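Local coordinates for protein alginate lyase (PDB 5GMT) that cleaves the glycosidic bonds of alginate as a member of polysaccharide lyase family 14, with specificity for polymannuronate, at residues 30-35 / 45-50; 152-157 / 173-178; 158-163 / 226-231. All blocks are in the same frame, centred on the assembly; numbering follows the deposited sequence.

Contact 1 of 3, residues 30-35 / 45-50; sequences TILGHF and DSISTS
Two hydrogen bonds grip Ser46 OG, one with the carbonyl O of Phe62 and one with the backbone N of Gly76, and they fix the chain just before it enters strand 47-50. Further along, Thr49 has its hydroxyl in the crowded position between backbone N and carbonyl carbon (chi1 69°), where OG1 bonds to Arg57 NH1. That same torsion sets the methyl CG2 anti to the carbonyl carbon and presents it to Ile31. The two side chains meet at a slant, and Thr49 CG2 lies 3.8 Å from Ile31 CD1 and equally close to CG1 and CG2 of that residue, so one methyl sits against three carbons. Beyond it, Ile31 CD1 extends over the strand backbone, 4.3 Å from Ser48 CA. Ile31 and Ile47 pass one another head to tail, with Ile31 CG2 and Ile47 CG2 4.2 Å apart. Leu32, where the chain leaves helix 28-31, meets Ile47 tip to tip, CD1 to CD1 at 4.2 Å. In this jelly-roll beta sandwich the cluster bridges both sheets: Ile31 and Ile47 rest on Leu59 of strand 58-63, while Leu32 packs on Phe79 and Ile47 on Ala77 of strand 76-81. With no hydrogen bond between 30-35 and 45-50, the short helix is held to the strand by the fit of branched aliphatic groups, while the hydroxyls of Ser46 and Thr49 turn to partners outside these two segments.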
loop_
_atom_site.group_PDB
_atom_site.type_symbol
_atom_site.label_atom_id
_atom_site.label_comp_id
_atom_site.label_asym_id
_atom_site.label_seq_id
_atom_site.Cartn_x
_atom_site.Cartn_y
_atom_site.Cartn_z
ATOM N N THR A 30 16.819 9.759 9.573
ATOM C CA THR A 30 17.475 10.293 8.396
ATOM C C THR A 30 17.161 9.444 7.161
ATOM O O THR A 30 16.951 9.976 6.070
ATOM C CB THR A 30 18.997 10.396 8.613
ATOM O OG1 THR A 30 19.247 11.264 9.730
ATOM C CG2 THR A 30 19.669 10.976 7.377
ATOM N N ILE A 31 17.115 8.126 7.335
ATOM C CA ILE A 31 16.728 7.237 6.234
ATOM C C ILE A 31 15.385 7.670 5.647
ATOM O O ILE A 31 15.213 7.730 4.428
ATOM C CB ILE A 31 16.646 5.767 6.695
ATOM C CG1 ILE A 31 18.046 5.272 7.098
ATOM C CG2 ILE A 31 16.042 4.874 5.605
ATOM C CD1 ILE A 31 18.060 3.906 7.743
ATOM N N LEU A 32 14.450 8.008 6.526
ATOM C CA LEU A 32 13.085 8.319 6.106
ATOM C C LEU A 32 12.868 9.807 5.849
ATOM O O LEU A 32 11.731 10.236 5.647
ATOM C CB LEU A 32 12.086 7.845 7.165
ATOM C CG LEU A 32 12.120 6.372 7.528
ATOM C CD1 LEU A 32 11.044 6.084 8.576
ATOM C CD2 LEU A 32 11.914 5.541 6.266
ATOM N N GLY A 33 13.951 10.584 5.845
ATOM C CA GLY A 33 13.839 12.034 5.783
ATOM C C GLY A 33 12.955 12.592 4.680
ATOM O O GLY A 33 12.100 13.447 4.937
ATOM N N HIS A 34 13.138 12.109 3.455
ATOM C CA HIS A 34 12.398 12.665 2.329
ATOM C C HIS A 34 10.975 12.107 2.208
ATOM O O HIS A 34 10.250 12.498 1.302
ATOM C CB HIS A 34 13.150 12.447 1.015
ATOM C CG HIS A 34 12.593 13.228 -0.139
ATOM N ND1 HIS A 34 12.483 14.604 -0.122
ATOM C CD2 HIS A 34 12.105 12.826 -1.338
ATOM C CE1 HIS A 34 11.952 15.014 -1.260
ATOM N NE2 HIS A 34 11.711 13.956 -2.015
ATOM N N PHE A 35 10.560 11.234 3.129
ATOM C CA PHE A 35 9.155 10.825 3.186
ATOM C C PHE A 35 8.352 11.817 4.024
ATOM O O PHE A 35 7.124 11.763 4.058
ATOM C CB PHE A 35 8.982 9.428 3.806
ATOM C CG PHE A 35 9.533 8.297 2.979
ATOM C CD1 PHE A 35 8.815 7.780 1.909
ATOM C CD2 PHE A 35 10.754 7.716 3.306
ATOM C CE1 PHE A 35 9.317 6.716 1.164
ATOM C CE2 PHE A 35 11.264 6.649 2.571
ATOM C CZ PHE A 35 10.549 6.148 1.499
ATOM N N ASP A 45 13.450 -1.173 14.136
ATOM C CA ASP A 45 14.362 -2.324 14.175
ATOM C C ASP A 45 14.388 -3.141 12.869
ATOM O O ASP A 45 15.318 -3.922 12.648
ATOM C CB ASP A 45 14.025 -3.227 15.383
ATOM C CG ASP A 45 12.658 -3.920 15.267
ATOM O OD1 ASP A 45 12.342 -4.765 16.138
ATOM O OD2 ASP A 45 11.905 -3.647 14.313
ATOM N N SER A 46 13.391 -2.953 12.003
ATOM C CA SER A 46 13.350 -3.624 10.702
ATOM C C SER A 46 13.875 -2.769 9.553
ATOM O O SER A 46 14.013 -3.250 8.427
ATOM C CB SER A 46 11.917 -4.057 10.375
ATOM O OG SER A 46 11.609 -5.285 11.000
ATOM N N ILE A 47 14.175 -1.503 9.829
ATOM C CA ILE A 47 14.509 -0.570 8.756
ATOM C C ILE A 47 16.012 -0.406 8.572
ATOM O O ILE A 47 16.751 -0.163 9.534
ATOM C CB ILE A 47 13.866 0.814 9.009
ATOM C CG1 ILE A 47 12.340 0.679 8.922
ATOM C CG2 ILE A 47 14.391 1.858 8.000
ATOM C CD1 ILE A 47 11.574 1.968 9.203
ATOM N N SER A 48 16.453 -0.552 7.328
ATOM C CA SER A 48 17.839 -0.287 6.975
ATOM C C SER A 48 17.904 0.122 5.508
ATOM O O SER A 48 16.876 0.428 4.890
ATOM C CB SER A 48 18.710 -1.515 7.242
ATOM O OG SER A 48 20.087 -1.173 7.148
ATOM N N THR A 49 19.108 0.134 4.946
ATOM C CA THR A 49 19.291 0.525 3.551
ATOM C C THR A 49 20.259 -0.437 2.882
ATOM O O THR A 49 21.097 -1.033 3.557
ATOM C CB THR A 49 19.841 1.953 3.422
ATOM O OG1 THR A 49 21.194 1.978 3.894
ATOM C CG2 THR A 49 19.004 2.949 4.223
ATOM N N SER A 50 20.161 -0.580 1.565
ATOM C CA SER A 50 20.985 -1.561 0.869
ATOM C C SER A 50 21.059 -1.283 -0.624
ATOM O O SER A 50 20.067 -0.893 -1.249
ATOM C CB SER A 50 20.443 -2.977 1.110
ATOM O OG SER A 50 21.211 -3.954 0.419
#

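Contact 2 of 3, residues 152-157 / 173-178; sequences YAYIPT and STYGQS
Ala153 and Gln177 exchange two short, nearly straight backbone hydrogen bonds. Gln177 N gives to Ala153 O at 2.7 Å (170° at the hydrogen), approaching from above the carbonyl plane, and Ala153 N gives to Gln177 O at 2.8 Å, this time within the plane. A third bond involves a side chain: Gly176 N donates to the phenol oxygen Tyr152 OH at 3.0 Å, more bent at 152°. Water 1 adds an indirect link by accepting from both Ile155 N and Gln177 NE2; that amide nitrogen also bonds to His172 O. The backbone pair is the hydrogen-bonded antiparallel pair between strands 149-154 and 177-179, neighbours in one of the two sheets of the jelly-roll sandwich. Tyr152 and Ser178 form the adjoining non-hydrogen-bonded pair, with side chains on the sheet face opposite to those of Ala153 and Gln177. With CG anti to the backbone N (chi1 -176°), the Tyr152 ring lies along the incoming chain, and Gly176 CA sits over one of its faces, 3.4 Å from Tyr152 CE1. Gly176, with no side chain, lets the backbone pass close against the rings of Tyr152 and Tyr154 as the strand enters the sheet. Tyr154 CE1 reaches to 3.4 Å from Gly176 N, its hydroxyl bonds to Gly129 O, and Tyr152 CE2 abuts the edge of its ring in plane. Outermost, Tyr175 points the same way as Tyr152 but is set further out, its CB 3.4 Å from Tyr152 OH.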
loop_
_atom_site.group_PDB
_atom_site.type_symbol
_atom_site.label_atom_id
_atom_site.label_comp_id
_atom_site.label_asym_id
_atom_site.label_seq_id
_atom_site.Cartn_x
_atom_site.Cartn_y
_atom_site.Cartn_z
ATOM N N TYR A 152 -6.040 -4.249 -1.056
ATOM C CA TYR A 152 -6.563 -4.564 0.270
ATOM C C TYR A 152 -7.161 -3.304 0.858
ATOM O O TYR A 152 -6.449 -2.484 1.448
ATOM C CB TYR A 152 -5.470 -5.115 1.169
ATOM C CG TYR A 152 -5.944 -5.561 2.530
ATOM C CD1 TYR A 152 -6.878 -6.581 2.661
ATOM C CD2 TYR A 152 -5.430 -4.982 3.689
ATOM C CE1 TYR A 152 -7.309 -7.004 3.915
ATOM C CE2 TYR A 152 -5.849 -5.405 4.956
ATOM C CZ TYR A 152 -6.790 -6.417 5.053
ATOM O OH TYR A 152 -7.216 -6.845 6.296
ATOM N N ALA A 153 -8.470 -3.159 0.681
ATOM C CA ALA A 153 -9.126 -1.870 0.848
ATOM C C ALA A 153 -9.931 -1.750 2.139
ATOM O O ALA A 153 -10.780 -2.592 2.438
ATOM C CB ALA A 153 -10.032 -1.602 -0.350
ATOM N N TYR A 154 -9.638 -0.700 2.898
ATOM C CA TYR A 154 -10.534 -0.225 3.945
ATOM C C TYR A 154 -11.362 0.902 3.345
ATOM O O TYR A 154 -10.857 1.993 3.100
ATOM C CB TYR A 154 -9.751 0.257 5.171
ATOM C CG TYR A 154 -9.317 -0.860 6.084
ATOM C CD1 TYR A 154 -8.412 -1.828 5.650
ATOM C CD2 TYR A 154 -9.809 -0.951 7.379
ATOM C CE1 TYR A 154 -8.017 -2.863 6.479
ATOM C CE2 TYR A 154 -9.415 -1.986 8.221
ATOM C CZ TYR A 154 -8.520 -2.929 7.770
ATOM O OH TYR A 154 -8.124 -3.962 8.594
ATOM N N ILE A 155 -12.635 0.628 3.081
ATOM C CA ILE A 155 -13.510 1.590 2.430
ATOM C C ILE A 155 -14.860 1.564 3.155
ATOM O O ILE A 155 -15.128 0.644 3.911
ATOM C CB ILE A 155 -13.672 1.260 0.923
ATOM C CG1 ILE A 155 -13.954 -0.229 0.743
ATOM C CG2 ILE A 155 -12.407 1.628 0.171
ATOM C CD1 ILE A 155 -14.103 -0.675 -0.740
ATOM N N PRO A 156 -15.695 2.594 2.959
ATOM C CA PRO A 156 -16.988 2.656 3.661
ATOM C C PRO A 156 -17.869 1.412 3.471
ATOM O O PRO A 156 -17.788 0.714 2.464
ATOM C CB PRO A 156 -17.653 3.890 3.046
ATOM C CG PRO A 156 -16.502 4.781 2.700
ATOM C CD PRO A 156 -15.388 3.850 2.250
ATOM N N THR A 157 -18.723 1.136 4.450
ATOM C CA THR A 157 -19.555 -0.054 4.358
ATOM C C THR A 157 -20.638 0.058 3.283
ATOM O O THR A 157 -21.150 -0.951 2.819
ATOM C CB THR A 157 -20.224 -0.377 5.715
ATOM O OG1 THR A 157 -21.087 0.695 6.092
ATOM C CG2 THR A 157 -19.164 -0.556 6.793
ATOM N N SER A 173 -16.036 -8.710 7.022
ATOM C CA SER A 173 -16.964 -7.959 7.834
ATOM C C SER A 173 -16.278 -6.873 8.649
ATOM O O SER A 173 -16.909 -5.867 8.978
ATOM C CB SER A 173 -17.710 -8.902 8.769
ATOM O OG SER A 173 -16.788 -9.644 9.540
ATOM N N THR A 174 -15.005 -7.088 8.986
ATOM C CA THR A 174 -14.290 -6.207 9.902
ATOM C C THR A 174 -12.968 -5.696 9.324
ATOM O O THR A 174 -12.623 -4.534 9.493
ATOM C CB THR A 174 -13.989 -6.917 11.253
ATOM O OG1 THR A 174 -15.216 -7.297 11.891
ATOM C CG2 THR A 174 -13.196 -6.003 12.177
ATOM N N TYR A 175 -12.241 -6.579 8.652
ATOM C CA TYR A 175 -10.931 -6.241 8.094
ATOM C C TYR A 175 -11.062 -5.706 6.680
ATOM O O TYR A 175 -12.160 -5.408 6.226
ATOM C CB TYR A 175 -10.023 -7.464 8.120
ATOM C CG TYR A 175 -9.911 -8.050 9.499
ATOM C CD1 TYR A 175 -9.691 -7.232 10.596
ATOM C CD2 TYR A 175 -10.055 -9.411 9.711
ATOM C CE1 TYR A 175 -9.603 -7.757 11.872
ATOM C CE2 TYR A 175 -9.967 -9.944 10.976
ATOM C CZ TYR A 175 -9.744 -9.113 12.053
ATOM O OH TYR A 175 -9.652 -9.647 13.319
ATOM N N GLY A 176 -9.938 -5.568 5.984
ATOM C CA GLY A 176 -9.974 -5.001 4.650
ATOM C C GLY A 176 -10.690 -5.876 3.637
ATOM O O GLY A 176 -10.814 -7.088 3.834
ATOM N N GLN A 177 -11.178 -5.255 2.563
ATOM C CA GLN A 177 -11.768 -5.992 1.452
ATOM C C GLN A 177 -10.661 -6.417 0.496
ATOM O O GLN A 177 -9.778 -5.624 0.180
ATOM C CB GLN A 177 -12.809 -5.134 0.721
ATOM C CG GLN A 177 -13.735 -4.370 1.650
ATOM C CD GLN A 177 -14.474 -5.300 2.589
ATOM O OE1 GLN A 177 -15.074 -6.285 2.153
ATOM N NE2 GLN A 177 -14.404 -5.014 3.880
ATOM N N SER A 178 -10.684 -7.669 0.054
ATOM C CA SER A 178 -9.704 -8.131 -0.928
ATOM C C SER A 178 -10.275 -7.945 -2.319
ATOM O O SER A 178 -11.284 -8.561 -2.666
ATOM C CB SER A 178 -9.333 -9.601 -0.699
ATOM O OG SER A 178 -8.656 -9.745 0.534
HETATM O O HOH W 1 -13.518 -2.102 4.661
#

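Contact 3 of 3, residues 158-163 / 226-231; sequences NQESGF and ANHLRM
A G1 beta bulge, in which His228 and Leu229 both face Gly208, turns the end of strand 222-229 out of its sheet, and the loop 158-163 with its type II turn docks on that corner. Gln159, bent at chi2, treats Arg230 much as a neighbouring strand would: NE2 donates to Arg230 O at 2.9 Å, and OE1 accepts from Arg230 N at 3.0 Å, both along carbonyl lone pairs. NE2 also bonds to Pro156 O. OE1 takes a further bond from water 2, which also gives to His228 O and accepts from Glu160 N. An alanine here would lack both amide atoms, and the loop would probably be held less firmly to the Arg230 backbone and water 2. The Arg230 side chain, bent at chi3, swings back so that NH1 gives a very short 2.5 Å bond to Asn158 O, nearly in the guanidinium plane. Glu160 OE2 pairs with Arg166 in a salt bridge and meets His228 ND1 through water 3, while His228 NE2 bonds to Gly279 O. The Phe163 ring carries Gln159 CG over the centre of one face, and its edge atom CE1 touches Leu229 CD2 at 3.9 Å.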
loop_
_atom_site.group_PDB
_atom_site.type_symbol
_atom_site.label_atom_id
_atom_site.label_comp_id
_atom_site.label_asym_id
_atom_site.label_seq_id
_atom_site.Cartn_x
_atom_site.Cartn_y
_atom_site.Cartn_z
ATOM N N ASN A 158 -20.984 1.276 2.872
ATOM C CA ASN A 158 -22.065 1.423 1.898
ATOM C C ASN A 158 -21.557 1.372 0.448
ATOM O O ASN A 158 -21.550 2.366 -0.271
ATOM C CB ASN A 158 -22.863 2.714 2.152
ATOM C CG ASN A 158 -22.022 3.968 2.061
ATOM O OD1 ASN A 158 -20.877 3.998 2.499
ATOM N ND2 ASN A 158 -22.603 5.031 1.497
ATOM N N GLN A 159 -21.150 0.187 0.017
ATOM C CA GLN A 159 -20.725 0.002 -1.360
ATOM C C GLN A 159 -21.942 -0.268 -2.234
ATOM O O GLN A 159 -23.060 -0.361 -1.733
ATOM C CB GLN A 159 -19.716 -1.146 -1.455
ATOM C CG GLN A 159 -18.444 -0.891 -0.674
ATOM C CD GLN A 159 -17.674 0.323 -1.187
ATOM O OE1 GLN A 159 -17.520 0.516 -2.398
ATOM N NE2 GLN A 159 -17.195 1.144 -0.271
ATOM N N GLU A 160 -21.724 -0.400 -3.538
ATOM C CA GLU A 160 -22.817 -0.625 -4.484
ATOM C C GLU A 160 -23.567 -1.913 -4.178
ATOM O O GLU A 160 -23.025 -2.814 -3.536
ATOM C CB GLU A 160 -22.278 -0.671 -5.913
ATOM C CG GLU A 160 -21.278 -1.792 -6.134
ATOM C CD GLU A 160 -20.974 -2.047 -7.598
ATOM O OE1 GLU A 160 -21.535 -1.345 -8.472
ATOM O OE2 GLU A 160 -20.173 -2.957 -7.871
ATOM N N SER A 161 -24.819 -2.002 -4.626
ATOM C CA SER A 161 -25.577 -3.235 -4.434
ATOM C C SER A 161 -24.821 -4.432 -5.016
ATOM O O SER A 161 -24.240 -4.345 -6.098
ATOM C CB SER A 161 -26.968 -3.126 -5.068
ATOM O OG SER A 161 -27.700 -2.073 -4.475
ATOM N N GLY A 162 -24.803 -5.533 -4.273
ATOM C CA GLY A 162 -24.164 -6.755 -4.733
ATOM C C GLY A 162 -22.644 -6.789 -4.613
ATOM O O GLY A 162 -22.022 -7.744 -5.071
ATOM N N PHE A 163 -22.057 -5.768 -3.991
ATOM C CA PHE A 163 -20.593 -5.644 -3.879
ATOM C C PHE A 163 -19.910 -6.916 -3.386
ATOM O O PHE A 163 -18.934 -7.378 -3.983
ATOM C CB PHE A 163 -20.229 -4.481 -2.948
ATOM C CG PHE A 163 -18.746 -4.322 -2.709
ATOM C CD1 PHE A 163 -17.965 -3.574 -3.585
ATOM C CD2 PHE A 163 -18.138 -4.899 -1.596
ATOM C CE1 PHE A 163 -16.594 -3.418 -3.362
ATOM C CE2 PHE A 163 -16.771 -4.747 -1.367
ATOM C CZ PHE A 163 -16.000 -4.002 -2.254
ATOM N N ALA A 226 -10.175 -2.179 -10.279
ATOM C CA ALA A 226 -11.349 -2.228 -9.414
ATOM C C ALA A 226 -12.231 -1.019 -9.692
ATOM O O ALA A 226 -11.882 0.096 -9.326
ATOM C CB ALA A 226 -10.936 -2.249 -7.942
ATOM N N ASN A 227 -13.372 -1.200 -10.336
ATOM C CA ASN A 227 -14.192 -0.015 -10.501
ATOM C C ASN A 227 -15.456 -0.086 -9.668
ATOM O O ASN A 227 -15.631 -1.019 -8.875
ATOM C CB ASN A 227 -14.500 0.250 -11.972
ATOM C CG ASN A 227 -15.136 -0.901 -12.658
ATOM O OD1 ASN A 227 -15.959 -1.625 -12.081
ATOM N ND2 ASN A 227 -14.761 -1.093 -13.926
ATOM N N HIS A 228 -16.281 0.943 -9.807
ATOM C CA HIS A 228 -17.511 1.078 -9.038
ATOM C C HIS A 228 -17.278 0.980 -7.535
ATOM O O HIS A 228 -17.945 0.206 -6.832
ATOM C CB HIS A 228 -18.515 0.038 -9.513
ATOM C CG HIS A 228 -18.848 0.172 -10.967
ATOM N ND1 HIS A 228 -19.105 -0.908 -11.779
ATOM C CD2 HIS A 228 -18.926 1.268 -11.764
ATOM C CE1 HIS A 228 -19.350 -0.485 -13.011
ATOM N NE2 HIS A 228 -19.250 0.830 -13.028
ATOM N N LEU A 229 -16.332 1.787 -7.055
ATOM C CA LEU A 229 -15.997 1.867 -5.638
ATOM C C LEU A 229 -16.457 3.161 -4.994
ATOM O O LEU A 229 -16.495 4.208 -5.640
ATOM C CB LEU A 229 -14.486 1.765 -5.435
ATOM C CG LEU A 229 -13.818 0.482 -5.911
ATOM C CD1 LEU A 229 -12.341 0.520 -5.505
ATOM C CD2 LEU A 229 -14.516 -0.764 -5.368
ATOM N N ARG A 230 -16.790 3.077 -3.712
ATOM C CA ARG A 230 -17.012 4.255 -2.892
ATOM C C ARG A 230 -15.885 4.364 -1.865
ATOM O O ARG A 230 -15.649 3.415 -1.108
ATOM C CB ARG A 230 -18.373 4.172 -2.188
ATOM C CG ARG A 230 -18.553 5.224 -1.129
ATOM C CD ARG A 230 -19.984 5.296 -0.668
ATOM N NE ARG A 230 -20.832 5.931 -1.664
ATOM C CZ ARG A 230 -21.980 5.428 -2.109
ATOM N NH1 ARG A 230 -22.435 4.278 -1.649
ATOM N NH2 ARG A 230 -22.683 6.093 -3.013
ATOM N N MET A 231 -15.175 5.494 -1.864
ATOM C CA MET A 231 -14.109 5.735 -0.896
ATOM C C MET A 231 -14.546 6.718 0.183
ATOM O O MET A 231 -14.032 6.703 1.301
ATOM C CB MET A 231 -12.850 6.277 -1.580
ATOM C CG MET A 231 -12.120 5.275 -2.459
ATOM S SD MET A 231 -12.919 5.129 -4.064
ATOM C CE MET A 231 -11.537 4.517 -5.053
HETATM O O HOH W 2 -18.964 -0.089 -4.469
HETATM O O HOH W 3 -19.587 -3.232 -10.536
#

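Contacts 2 and 3 form one continuous region. Their centres lie 11 Å apart on the same side of the molecule, their segments alternate along the chain, and 152-157 runs directly into 158-163. Where they touch, Pro156 CD sits 3.3 Å from Met231 O, and Ile155 CD1 packs 4.1 Å from Phe163 CZ. Contact 1 is remote, across the chain's centre, with its centre 29 Å from that of contact 2 and 36 Å from that of contact 3; its nearest atoms stay about 18 Å from contact 2 and about 21 Å from contact 3. Strands 47-50 and 222-229 nevertheless belong to the same sheet, so contacts 1 and 3 are joined through it.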